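Local coordinates for choloylglycine hydrolase (Clostridium perfringens, PDB 2BJF) that hydrolyses the amide bond of glycine- and taurine-conjugated bile salts, releasing free bile acids, and can also act as a bile acid amine N-acyltransferase, at the interface of chains A and B. Sequence-based numbering; all coordinates share one arbitrary frame. Chains: chain A/B, Choloylglycine hydrolase.

The interface of chains A and B. Residues chain A 190, 192, 194, 234, 237, 241; chain B 200, 202, 207.
B:Phe200 and A:Phe234 meet edge to face at the heart of this patch, their planes 70° apart, with A:Phe234 CE1 set over one face of the B:Phe200 ring, toward its rim. The protein is a homotetrameric Ntn-hydrolase of the choloylglycine hydrolase family, a dimer of dimers, and here the hairpin arm of chain B, strands 199-202 and 205-208, reaches onto helix 225-243 of chain A; the two-fold interface repeats the contact with chains exchanged. The contact's centre lies about 20 Å from the nucleophile A:Cys2. CG of B:Phe200 lies anti to the backbone N (chi1 -172°), and this sends the ring away from its strand and into chain A. A:Phe234 is packed on both faces: A:Leu192 CD1 of its own chain sits over the ring centre, while B:Leu202 CD1 covers the opposite face in a CH-pi contact, 4.0 Å from the centroid. The same B:Leu202 methyl touches A:Asp237 CB at 3.7 Å, one helical turn further along. B:Leu207 follows the hairpin back and lays CD1 3.9 Å from A:Phe234 CZ; its CB packs against A:Val190 CG1, which also touches B:Phe200 CB.

Around the B:Phe200 ring the surroundings turn polar. The backbone carbonyl oxygen of A:Val190 comes to 3.4 Å from B:Phe200 CD1, and that of A:Leu192 lies near CE1. At the far end of the ring, A:Tyr194 CZ stands at the edge, in the ring plane. An extended side chain brings the amine A:Lys241 NZ to 3.3 Å from B:Phe200 CE2, beyond the rim on the face opposite A:Phe234. Chain A ties this rim together itself: A:Asp237 OD2 accepts the phenol A:Tyr194 OH on its anti lone pair at 2.6 Å, and takes A:Lys241 NZ on its syn lone pair in a 2.8 Å salt bridge. Held by two donors on OD2, the carboxylate is probably restrained; its OD1 lies against the B:Leu202 backbone.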
# COMPACT_ATOMS: atom_id res chain seq x y z
N VAL A 190 -11.69 -0.83 6.96
CA VAL A 190 -12.94 -1.60 7.10
C VAL A 190 -13.08 -2.70 6.03
O VAL A 190 -13.84 -3.65 6.21
CB VAL A 190 -14.21 -0.70 7.10
CG1 VAL A 190 -14.25 0.19 8.34
CG2 VAL A 190 -14.29 0.15 5.83
N LEU A 192 -10.75 -4.82 5.12
CA LEU A 192 -9.89 -5.98 5.41
C LEU A 192 -10.71 -7.23 5.73
O LEU A 192 -11.78 -7.14 6.33
CB LEU A 192 -8.93 -5.68 6.56
CG LEU A 192 -7.82 -4.64 6.37
CD1 LEU A 192 -7.07 -4.45 7.69
CD2 LEU A 192 -6.84 -5.02 5.26
N TYR A 194 -10.17 -11.46 7.10
CA TYR A 194 -9.30 -12.52 7.60
C TYR A 194 -9.49 -13.80 6.79
O TYR A 194 -8.58 -14.63 6.69
CB TYR A 194 -9.56 -12.79 9.08
CG TYR A 194 -9.59 -11.55 9.95
CD1 TYR A 194 -8.55 -10.62 9.90
CD2 TYR A 194 -10.65 -11.31 10.81
CE1 TYR A 194 -8.57 -9.47 10.68
CE2 TYR A 194 -10.69 -10.17 11.61
CZ TYR A 194 -9.64 -9.26 11.54
OH TYR A 194 -9.66 -8.13 12.32
N PHE A 234 -5.76 -5.30 14.24
CA PHE A 234 -6.46 -6.31 13.46
C PHE A 234 -6.02 -7.75 13.77
O PHE A 234 -6.85 -8.66 13.76
CB PHE A 234 -6.38 -6.01 11.96
CG PHE A 234 -7.31 -4.91 11.52
CD1 PHE A 234 -8.64 -5.19 11.22
CD2 PHE A 234 -6.86 -3.60 11.44
CE1 PHE A 234 -9.52 -4.17 10.82
CE2 PHE A 234 -7.73 -2.57 11.04
CZ PHE A 234 -9.06 -2.86 10.74
N ASP A 237 -7.87 -8.49 16.97
CA ASP A 237 -9.29 -8.68 16.66
C ASP A 237 -9.56 -10.05 16.05
O ASP A 237 -10.51 -10.73 16.44
CB ASP A 237 -9.79 -7.58 15.72
CG ASP A 237 -11.25 -7.75 15.35
OD1 ASP A 237 -12.11 -7.62 16.24
OD2 ASP A 237 -11.53 -8.00 14.16
N LYS A 241 -11.93 -13.03 17.62
CA LYS A 241 -13.07 -13.46 16.82
C LYS A 241 -13.07 -14.95 16.51
O LYS A 241 -14.08 -15.63 16.69
CB LYS A 241 -13.13 -12.68 15.50
CG LYS A 241 -13.77 -11.32 15.62
CD LYS A 241 -13.67 -10.58 14.32
CE LYS A 241 -14.50 -9.31 14.35
NZ LYS A 241 -14.13 -8.42 13.23
N PHE B 200 -17.21 -2.23 9.93
CA PHE B 200 -16.42 -3.36 10.39
C PHE B 200 -16.52 -3.37 11.92
O PHE B 200 -16.23 -2.37 12.57
CB PHE B 200 -14.96 -3.20 9.96
CG PHE B 200 -14.10 -4.41 10.23
CD1 PHE B 200 -13.79 -5.30 9.21
CD2 PHE B 200 -13.57 -4.63 11.50
CE1 PHE B 200 -12.99 -6.42 9.45
CE2 PHE B 200 -12.76 -5.74 11.76
CZ PHE B 200 -12.47 -6.64 10.73
N LEU B 202 -14.91 -4.22 15.06
CA LEU B 202 -13.61 -4.55 15.64
C LEU B 202 -13.79 -4.80 17.14
O LEU B 202 -13.36 -3.99 17.97
CB LEU B 202 -12.60 -3.43 15.39
CG LEU B 202 -11.12 -3.70 15.65
CD1 LEU B 202 -10.42 -4.19 14.39
CD2 LEU B 202 -10.43 -2.44 16.17
N LEU B 207 -16.21 0.24 13.73
CA LEU B 207 -15.54 0.99 12.67
C LEU B 207 -16.54 1.34 11.58
O LEU B 207 -17.31 0.49 11.13
CB LEU B 207 -14.37 0.19 12.08
CG LEU B 207 -13.28 -0.34 13.02
CD1 LEU B 207 -12.20 -1.06 12.22
CD2 LEU B 207 -12.67 0.76 13.87